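Local coordinates for flagellar brake protein YcgR (Escherichia coli K-12, PDB 5Y6H), which acts as a flagellar brake that slows the motor when bound to c-di-GMP, its N-terminal domain, the part in this chain, being involved in FliG binding, at residues L14-D22 against V103-V111; L44-F55 against Y94-P104. All coordinates share one frame; numbering follows the deposited sequence.

Contact 1 (L14-D22 against V103-V111); sequences LAVLGVLRD and VPPPTLWFV
L108 lies beneath one flank of helix 14-22 and meets V16, V19 and L20. Its CB sits under V16, 4.1 Å from CG2. CB already heads for the helix, and with CG anti to the backbone N (chi1 180°) the chain continues outward before it forks. One branch, CD1, goes to L20, where it lies 3.8 Å from CD2 and nearly as close to CG; it also reaches CG1 of V16. The other, CD2, meets V19, coming 3.7 Å from CG1 and touching CB as well. The two branches thus part between the consecutive residues V19 and L20, while CB reaches back to V16, a turn earlier.

Both methyls of V16 touch backbone as well as side chains. CG1 rests against the carbonyl oxygen of P105, at 3.6 Å, and the CG of its ring, while CG2 turns to the carbonyl of P106 and the start of the strand. Helix 13-26 packs here on the antiparallel sheet of the PilZN domain, over strand 108-111 and the proline-rich loop that leads into it; the axes of helix 14-22 and strand 108-111 pass 9.2 Å apart at 58°. F84 of the neighbouring strand 80-86 touches L20, P105 and L108 and extends the apolar floor.

At the far end of the strand V19 also meets F110. Its CG1 stands over one face of the ring, displaced toward the rim, and CG2 comes 4.0 Å from CD1. In the other direction L20 extends CD1 to the proline loop, meeting the CD of P105 at 4.2 Å, with CB of P104 at 4.3 Å. No hydrogen bond crosses between the segments; the strand spends its backbone bonds on its sheet neighbours, L108 pairing with K10 and F110 with F8.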
loop_
_atom_site.group_PDB
_atom_site.type_symbol
_atom_site.label_atom_id
_atom_site.label_comp_id
_atom_site.label_asym_id
_atom_site.label_seq_id
_atom_site.Cartn_x
_atom_site.Cartn_y
_atom_site.Cartn_z
ATOM N N LEU A 14 3.739 5.621 15.062
ATOM C CA LEU A 14 4.276 4.354 15.550
ATOM C C LEU A 14 3.301 3.213 15.282
ATOM O O LEU A 14 3.701 2.133 14.831
ATOM C CB LEU A 14 4.592 4.446 17.045
ATOM C CG LEU A 14 5.571 5.527 17.506
ATOM C CD1 LEU A 14 5.637 5.563 19.025
ATOM C CD2 LEU A 14 6.950 5.293 16.913
ATOM N N ALA A 15 2.015 3.438 15.558
ATOM C CA ALA A 15 1.012 2.401 15.347
ATOM C C ALA A 15 0.835 2.091 13.867
ATOM O O ALA A 15 0.627 0.929 13.494
ATOM C CB ALA A 15 -0.319 2.826 15.970
ATOM N N VAL A 16 0.901 3.118 13.013
ATOM C CA VAL A 16 0.780 2.905 11.571
ATOM C C VAL A 16 1.943 2.062 11.063
ATOM O O VAL A 16 1.752 1.085 10.328
ATOM C CB VAL A 16 0.702 4.252 10.828
ATOM C CG1 VAL A 16 0.898 4.043 9.320
ATOM C CG2 VAL A 16 -0.627 4.936 11.106
ATOM N N LEU A 17 3.168 2.432 11.447
ATOM C CA LEU A 17 4.338 1.693 10.988
ATOM C C LEU A 17 4.314 0.253 11.489
ATOM O O LEU A 17 4.729 -0.665 10.773
ATOM C CB LEU A 17 5.618 2.408 11.430
ATOM C CG LEU A 17 6.942 1.863 10.885
ATOM C CD1 LEU A 17 6.947 1.915 9.370
ATOM C CD2 LEU A 17 8.113 2.651 11.445
ATOM N N GLY A 18 3.815 0.030 12.709
ATOM C CA GLY A 18 3.761 -1.326 13.235
ATOM C C GLY A 18 2.928 -2.262 12.378
ATOM O O GLY A 18 3.311 -3.411 12.144
ATOM N N VAL A 19 1.783 -1.781 11.888
ATOM C CA VAL A 19 0.951 -2.603 11.014
ATOM C C VAL A 19 1.662 -2.861 9.693
ATOM O O VAL A 19 1.609 -3.972 9.149
ATOM C CB VAL A 19 -0.420 -1.938 10.791
ATOM C CG1 VAL A 19 -1.234 -2.726 9.769
ATOM C CG2 VAL A 19 -1.177 -1.816 12.106
ATOM N N LEU A 20 2.335 -1.840 9.156
ATOM C CA LEU A 20 3.033 -1.997 7.884
ATOM C C LEU A 20 4.173 -3.000 8.002
ATOM O O LEU A 20 4.439 -3.761 7.063
ATOM C CB LEU A 20 3.552 -0.641 7.405
ATOM C CG LEU A 20 2.481 0.381 7.016
ATOM C CD1 LEU A 20 3.117 1.733 6.720
ATOM C CD2 LEU A 20 1.663 -0.106 5.825
ATOM N N ARG A 21 4.859 -3.016 9.151
ATOM C CA ARG A 21 5.901 -4.013 9.377
ATOM C C ARG A 21 5.325 -5.424 9.343
ATOM O O ARG A 21 5.924 -6.331 8.754
ATOM C CB ARG A 21 6.604 -3.762 10.715
ATOM C CG ARG A 21 7.279 -2.404 10.838
ATOM C CD ARG A 21 8.777 -2.499 10.650
ATOM N NE ARG A 21 9.459 -1.282 11.078
ATOM C CZ ARG A 21 10.597 -0.851 10.549
ATOM N NH1 ARG A 21 11.173 -1.542 9.575
ATOM N NH2 ARG A 21 11.161 0.266 10.992
ATOM N N ASP A 22 4.164 -5.626 9.974
ATOM C CA ASP A 22 3.515 -6.934 9.940
ATOM C C ASP A 22 3.078 -7.294 8.525
ATOM O O ASP A 22 3.179 -8.457 8.113
ATOM C CB ASP A 22 2.307 -6.953 10.880
ATOM C CG ASP A 22 2.688 -7.181 12.333
ATOM O OD1 ASP A 22 3.869 -7.474 12.616
ATOM O OD2 ASP A 22 1.795 -7.069 13.197
ATOM N N VAL A 103 5.255 6.942 0.675
ATOM C CA VAL A 103 5.633 7.171 2.068
ATOM C C VAL A 103 4.481 6.710 2.948
ATOM O O VAL A 103 3.337 6.577 2.478
ATOM C CB VAL A 103 6.008 8.650 2.325
ATOM C CG1 VAL A 103 7.148 9.071 1.402
ATOM C CG2 VAL A 103 4.804 9.548 2.151
ATOM N N PRO A 104 4.746 6.431 4.224
ATOM C CA PRO A 104 3.689 5.934 5.119
ATOM C C PRO A 104 2.533 6.913 5.213
ATOM O O PRO A 104 2.736 8.136 5.247
ATOM C CB PRO A 104 4.408 5.785 6.468
ATOM C CG PRO A 104 5.828 5.552 6.109
ATOM C CD PRO A 104 6.075 6.368 4.865
ATOM N N PRO A 105 1.297 6.405 5.256
ATOM C CA PRO A 105 0.151 7.297 5.377
ATOM C C PRO A 105 0.049 7.842 6.789
ATOM O O PRO A 105 0.552 7.230 7.745
ATOM C CB PRO A 105 -1.040 6.377 5.047
ATOM C CG PRO A 105 -0.585 5.048 5.592
ATOM C CD PRO A 105 0.900 4.986 5.276
ATOM N N PRO A 106 -0.588 9.001 6.969
ATOM C CA PRO A 106 -0.786 9.509 8.337
ATOM C C PRO A 106 -1.767 8.680 9.146
ATOM O O PRO A 106 -1.675 8.660 10.379
ATOM C CB PRO A 106 -1.295 10.939 8.110
ATOM C CG PRO A 106 -1.861 10.922 6.725
ATOM C CD PRO A 106 -1.007 9.974 5.949
ATOM N N THR A 107 -2.712 8.002 8.496
ATOM C CA THR A 107 -3.628 7.102 9.184
ATOM C C THR A 107 -3.774 5.822 8.374
ATOM O O THR A 107 -3.519 5.790 7.169
ATOM C CB THR A 107 -5.014 7.731 9.420
ATOM O OG1 THR A 107 -5.671 7.949 8.163
ATOM C CG2 THR A 107 -4.902 9.050 10.173
ATOM N N LEU A 108 -4.202 4.763 9.060
ATOM C CA LEU A 108 -4.329 3.437 8.473
ATOM C C LEU A 108 -5.487 2.721 9.153
ATOM O O LEU A 108 -5.678 2.858 10.364
ATOM C CB LEU A 108 -3.018 2.650 8.630
ATOM C CG LEU A 108 -2.852 1.220 8.109
ATOM C CD1 LEU A 108 -1.395 0.975 7.764
ATOM C CD2 LEU A 108 -3.323 0.203 9.141
ATOM N N TRP A 109 -6.261 1.968 8.374
ATOM C CA TRP A 109 -7.313 1.117 8.916
ATOM C C TRP A 109 -6.800 -0.315 9.023
ATOM O O TRP A 109 -6.288 -0.869 8.048
ATOM C CB TRP A 109 -8.571 1.153 8.043
ATOM C CG TRP A 109 -9.234 2.498 7.944
ATOM C CD1 TRP A 109 -9.129 3.388 6.914
ATOM C CD2 TRP A 109 -10.112 3.099 8.905
ATOM N NE1 TRP A 109 -9.885 4.506 7.175
ATOM C CE2 TRP A 109 -10.498 4.354 8.391
ATOM C CE3 TRP A 109 -10.608 2.699 10.149
ATOM C CZ2 TRP A 109 -11.359 5.211 9.078
ATOM C CZ3 TRP A 109 -11.463 3.552 10.831
ATOM C CH2 TRP A 109 -11.828 4.793 10.293
ATOM N N PHE A 110 -6.921 -0.900 10.213
ATOM C CA PHE A 110 -6.639 -2.317 10.445
ATOM C C PHE A 110 -7.943 -2.904 10.970
ATOM O O PHE A 110 -8.182 -2.916 12.179
ATOM C CB PHE A 110 -5.475 -2.521 11.429
ATOM C CG PHE A 110 -4.899 -3.911 11.415
ATOM C CD1 PHE A 110 -4.199 -4.396 12.509
ATOM C CD2 PHE A 110 -5.052 -4.732 10.309
ATOM C CE1 PHE A 110 -3.664 -5.672 12.500
ATOM C CE2 PHE A 110 -4.522 -6.008 10.293
ATOM C CZ PHE A 110 -3.826 -6.480 11.389
ATOM N N VAL A 111 -8.786 -3.373 10.053
ATOM C CA VAL A 111 -10.157 -3.764 10.364
ATOM C C VAL A 111 -10.178 -5.248 10.717
ATOM O O VAL A 111 -9.995 -6.108 9.852
ATOM C CB VAL A 111 -11.100 -3.459 9.194
ATOM C CG1 VAL A 111 -12.541 -3.742 9.584
ATOM C CG2 VAL A 111 -10.937 -2.012 8.750
#

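Contact 2 (L44-F55 against Y94-P104); sequences LAITPDKLVLDF and YLQLPAFITVP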
loop_
_atom_site.group_PDB
_atom_site.type_symbol
_atom_site.label_atom_id
_atom_site.label_comp_id
_atom_site.label_asym_id
_atom_site.label_seq_id
_atom_site.Cartn_x
_atom_site.Cartn_y
_atom_site.Cartn_z
ATOM N N LEU A 44 7.118 -4.733 -0.950
ATOM C CA LEU A 44 8.437 -5.336 -1.122
ATOM C C LEU A 44 9.400 -4.931 -0.015
ATOM O O LEU A 44 10.236 -5.735 0.411
ATOM C CB LEU A 44 9.018 -4.937 -2.479
ATOM C CG LEU A 44 8.305 -5.505 -3.708
ATOM C CD1 LEU A 44 8.938 -4.979 -4.984
ATOM C CD2 LEU A 44 8.325 -7.023 -3.688
ATOM N N ALA A 45 9.312 -3.687 0.447
ATOM C CA ALA A 45 10.257 -3.175 1.424
ATOM C C ALA A 45 9.590 -2.079 2.239
ATOM O O ALA A 45 8.668 -1.405 1.766
ATOM C CB ALA A 45 11.522 -2.644 0.741
ATOM N N ILE A 46 10.070 -1.904 3.469
ATOM C CA ILE A 46 9.491 -0.944 4.401
ATOM C C ILE A 46 10.603 -0.329 5.244
ATOM O O ILE A 46 11.500 -1.036 5.719
ATOM C CB ILE A 46 8.408 -1.596 5.289
ATOM C CG1 ILE A 46 7.782 -0.567 6.233
ATOM C CG2 ILE A 46 8.966 -2.800 6.055
ATOM C CD1 ILE A 46 6.966 0.498 5.517
ATOM N N THR A 47 10.566 1.000 5.391
ATOM C CA THR A 47 11.392 1.743 6.337
ATOM C C THR A 47 10.485 2.761 7.020
ATOM O O THR A 47 9.341 2.944 6.583
ATOM C CB THR A 47 12.573 2.443 5.647
ATOM O OG1 THR A 47 12.123 3.660 5.040
ATOM C CG2 THR A 47 13.224 1.551 4.593
ATOM N N PRO A 48 10.930 3.438 8.085
ATOM C CA PRO A 48 10.085 4.492 8.671
ATOM C C PRO A 48 9.730 5.601 7.698
ATOM O O PRO A 48 8.769 6.339 7.948
ATOM C CB PRO A 48 10.937 5.019 9.833
ATOM C CG PRO A 48 11.781 3.860 10.217
ATOM C CD PRO A 48 12.117 3.173 8.921
ATOM N N ASP A 49 10.459 5.736 6.590
ATOM C CA ASP A 49 10.254 6.842 5.670
ATOM C C ASP A 49 9.752 6.432 4.291
ATOM O O ASP A 49 9.432 7.318 3.491
ATOM C CB ASP A 49 11.555 7.641 5.510
ATOM C CG ASP A 49 11.960 8.358 6.783
ATOM O OD1 ASP A 49 13.177 8.487 7.029
ATOM O OD2 ASP A 49 11.061 8.790 7.535
ATOM N N LYS A 50 9.654 5.136 3.985
ATOM C CA LYS A 50 9.305 4.771 2.617
ATOM C C LYS A 50 8.662 3.391 2.553
ATOM O O LYS A 50 8.951 2.508 3.364
ATOM C CB LYS A 50 10.538 4.828 1.705
ATOM C CG LYS A 50 11.207 3.487 1.449
ATOM C CD LYS A 50 12.384 3.629 0.495
ATOM C CE LYS A 50 13.539 2.735 0.913
ATOM N NZ LYS A 50 14.644 2.750 -0.086
ATOM N N LEU A 51 7.774 3.232 1.572
ATOM C CA LEU A 51 7.217 1.949 1.163
ATOM C C LEU A 51 7.625 1.687 -0.278
ATOM O O LEU A 51 7.525 2.578 -1.127
ATOM C CB LEU A 51 5.682 1.933 1.241
ATOM C CG LEU A 51 4.908 1.895 2.557
ATOM C CD1 LEU A 51 5.142 3.150 3.371
ATOM C CD2 LEU A 51 3.416 1.714 2.269
ATOM N N VAL A 52 8.063 0.464 -0.563
ATOM C CA VAL A 52 8.378 0.038 -1.925
ATOM C C VAL A 52 7.343 -1.000 -2.334
ATOM O O VAL A 52 7.187 -2.023 -1.657
ATOM C CB VAL A 52 9.801 -0.529 -2.033
ATOM C CG1 VAL A 52 10.136 -0.841 -3.482
ATOM C CG2 VAL A 52 10.809 0.448 -1.451
ATOM N N LEU A 53 6.639 -0.744 -3.439
ATOM C CA LEU A 53 5.537 -1.583 -3.893
ATOM C C LEU A 53 5.841 -2.166 -5.268
ATOM O O LEU A 53 6.395 -1.482 -6.133
ATOM C CB LEU A 53 4.226 -0.785 -3.952
ATOM C CG LEU A 53 3.841 -0.010 -2.689
ATOM C CD1 LEU A 53 2.705 0.963 -2.968
ATOM C CD2 LEU A 53 3.460 -0.966 -1.563
ATOM N N ASP A 54 5.456 -3.425 -5.472
ATOM C CA ASP A 54 5.683 -4.087 -6.751
ATOM C C ASP A 54 4.820 -3.476 -7.854
ATOM O O ASP A 54 3.685 -3.046 -7.624
ATOM C CB ASP A 54 5.382 -5.585 -6.631
ATOM C CG ASP A 54 6.057 -6.415 -7.713
ATOM O OD1 ASP A 54 6.944 -5.887 -8.416
ATOM O OD2 ASP A 54 5.697 -7.603 -7.864
ATOM N N PHE A 55 5.375 -3.438 -9.065
ATOM C CA PHE A 55 4.585 -3.105 -10.244
ATOM C C PHE A 55 3.530 -4.178 -10.489
ATOM O O PHE A 55 3.692 -5.339 -10.106
ATOM C CB PHE A 55 5.482 -2.993 -11.482
ATOM C CG PHE A 55 5.895 -1.585 -11.831
ATOM C CD1 PHE A 55 6.221 -1.259 -13.141
ATOM C CD2 PHE A 55 5.976 -0.598 -10.859
ATOM C CE1 PHE A 55 6.607 0.027 -13.485
ATOM C CE2 PHE A 55 6.366 0.695 -11.192
ATOM C CZ PHE A 55 6.683 1.007 -12.508
ATOM N N TYR A 94 13.954 -1.692 -7.479
ATOM C CA TYR A 94 14.158 -2.603 -6.358
ATOM C C TYR A 94 14.473 -3.988 -6.897
ATOM O O TYR A 94 13.682 -4.550 -7.662
ATOM C CB TYR A 94 12.932 -2.665 -5.438
ATOM C CG TYR A 94 13.160 -3.441 -4.150
ATOM C CD1 TYR A 94 13.870 -2.882 -3.095
ATOM C CD2 TYR A 94 12.659 -4.727 -3.990
ATOM C CE1 TYR A 94 14.080 -3.583 -1.918
ATOM C CE2 TYR A 94 12.862 -5.437 -2.817
ATOM C CZ TYR A 94 13.575 -4.861 -1.786
ATOM O OH TYR A 94 13.779 -5.561 -0.617
ATOM N N LEU A 95 15.620 -4.528 -6.486
ATOM C CA LEU A 95 16.085 -5.844 -6.926
ATOM C C LEU A 95 16.038 -5.965 -8.448
ATOM O O LEU A 95 15.563 -6.959 -9.001
ATOM C CB LEU A 95 15.287 -6.963 -6.250
ATOM C CG LEU A 95 15.687 -7.252 -4.797
ATOM C CD1 LEU A 95 15.255 -8.646 -4.366
ATOM C CD2 LEU A 95 17.188 -7.071 -4.591
ATOM N N GLN A 96 16.520 -4.920 -9.125
ATOM C CA GLN A 96 16.692 -4.838 -10.575
ATOM C C GLN A 96 15.379 -4.786 -11.350
ATOM O O GLN A 96 15.379 -5.001 -12.571
ATOM C CB GLN A 96 17.555 -5.991 -11.103
ATOM C CG GLN A 96 18.928 -6.080 -10.451
ATOM C CD GLN A 96 19.699 -7.304 -10.890
ATOM O OE1 GLN A 96 19.148 -8.403 -10.961
ATOM N NE2 GLN A 96 20.981 -7.126 -11.179
ATOM N N LEU A 97 14.264 -4.483 -10.691
ATOM C CA LEU A 97 12.976 -4.340 -11.350
ATOM C C LEU A 97 12.372 -2.974 -11.037
ATOM O O LEU A 97 12.700 -2.373 -10.010
ATOM C CB LEU A 97 12.007 -5.443 -10.903
ATOM C CG LEU A 97 12.218 -6.826 -11.522
ATOM C CD1 LEU A 97 11.434 -7.879 -10.754
ATOM C CD2 LEU A 97 11.826 -6.817 -12.997
ATOM N N PRO A 98 11.497 -2.455 -11.899
ATOM C CA PRO A 98 10.779 -1.225 -11.547
ATOM C C PRO A 98 9.842 -1.469 -10.376
ATOM O O PRO A 98 9.306 -2.565 -10.196
ATOM C CB PRO A 98 9.992 -0.875 -12.817
ATOM C CG PRO A 98 10.264 -1.944 -13.808
ATOM C CD PRO A 98 11.028 -3.049 -13.161
ATOM N N ALA A 99 9.647 -0.425 -9.574
ATOM C CA ALA A 99 8.774 -0.502 -8.411
ATOM C C ALA A 99 8.169 0.870 -8.155
ATOM O O ALA A 99 8.681 1.890 -8.623
ATOM C CB ALA A 99 9.531 -0.988 -7.168
ATOM N N PHE A 100 7.063 0.883 -7.412
ATOM C CA PHE A 100 6.503 2.125 -6.895
ATOM C C PHE A 100 7.155 2.459 -5.561
ATOM O O PHE A 100 7.427 1.569 -4.748
ATOM C CB PHE A 100 4.987 2.032 -6.689
ATOM C CG PHE A 100 4.210 1.599 -7.904
ATOM C CD1 PHE A 100 4.075 2.438 -9.003
ATOM C CD2 PHE A 100 3.569 0.369 -7.922
ATOM C CE1 PHE A 100 3.340 2.040 -10.117
ATOM C CE2 PHE A 100 2.831 -0.036 -9.026
ATOM C CZ PHE A 100 2.714 0.804 -10.127
ATOM N N ILE A 101 7.380 3.750 -5.324
ATOM C CA ILE A 101 7.794 4.241 -4.016
ATOM C C ILE A 101 6.761 5.247 -3.531
ATOM O O ILE A 101 6.275 6.081 -4.304
ATOM C CB ILE A 101 9.209 4.864 -4.036
ATOM C CG1 ILE A 101 9.570 5.421 -2.656
ATOM C CG2 ILE A 101 9.325 5.948 -5.102
ATOM C CD1 ILE A 101 11.040 5.779 -2.500
ATOM N N THR A 102 6.406 5.144 -2.255
ATOM C CA THR A 102 5.564 6.132 -1.597
ATOM C C THR A 102 6.007 6.214 -0.140
ATOM O O THR A 102 7.035 5.645 0.243
ATOM C CB THR A 102 4.081 5.781 -1.783
ATOM O OG1 THR A 102 3.266 6.895 -1.393
ATOM C CG2 THR A 102 3.694 4.544 -0.982
ATOM N N VAL A 103 5.255 6.942 0.675
ATOM C CA VAL A 103 5.633 7.171 2.068
ATOM C C VAL A 103 4.481 6.710 2.948
ATOM O O VAL A 103 3.337 6.577 2.478
ATOM C CB VAL A 103 6.008 8.650 2.325
ATOM C CG1 VAL A 103 7.148 9.071 1.402
ATOM C CG2 VAL A 103 4.804 9.548 2.151
ATOM N N PRO A 104 4.746 6.431 4.224
ATOM C CA PRO A 104 3.689 5.934 5.119
ATOM C C PRO A 104 2.533 6.913 5.213
ATOM O O PRO A 104 2.736 8.136 5.247
ATOM C CB PRO A 104 4.408 5.785 6.468
ATOM C CG PRO A 104 5.828 5.552 6.109
ATOM C CD PRO A 104 6.075 6.368 4.865
HETATM O O HOH W 1 12.828 -5.799 2.252
HETATM O O HOH W 2 9.402 -4.485 -8.370
#
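F55 and F100 meet obliquely, their ring planes inclined at 36°, with CD2 of F55 3.5 Å above the plane of the F100 ring and over its centre. The carbonyl oxygen of D54 lies at the edge of F100, near the ring plane and 3.4 Å from CE2. P98 takes one face of F55 in a CH-pi contact, its CB 3.8 Å from the ring centroid. The third ring, Y94, has L44, A45 and V52 lying obliquely against it. N62 and L66 of helix 59-67 also touch F100, and an alanine in its place would probably leave CD2 and CE2 of F55 without the ring face they lie against, and L66 without that neighbour, so that the F55 ring, still held by P98, could turn more easily.

Strands 50-54 and 97-102 run antiparallel. L51 and T102 form a hydrogen-bonded pair, with L51 N 2.9 Å from T102 O, and L53 with F100 forms another. The side chains of these four lie on one face of the sheet, those of V52 and I101 on the other. L44 and A45 form a classic bulge opposite V52. Beyond the strand, CD1 of L51 comes 3.4 Å from P104 N.

A water joins D54 OD1 to P98 O, at 2.8 and 2.7 Å, donating to both. The paired backbone bonds fix the register; mostly apolar and aromatic groups line both faces, the T102 hydroxyl being held by Q88 O.

Both contacts belong to one antiparallel sheet. Contact 1 is a helix laid on strand 108-111 and the loop before it, made by apolar side chains with no hydrogen bond across it; contact 2 joins strands 50-54 and 97-102 edge to edge through backbone bonds, with the end of strand 37-47 packed on Y94 and waters at its margin. Each is partly buried: V16, V19, L20 and L108 are enclosed in the first, L51 to L53 and F100 in the second, whereas D49 and V103 are exposed. Contact 2 is nested inside the loop closed by contact 1, and V103 and P104 are common to both. The two also touch where L17 and R21 pack on the turn around P48.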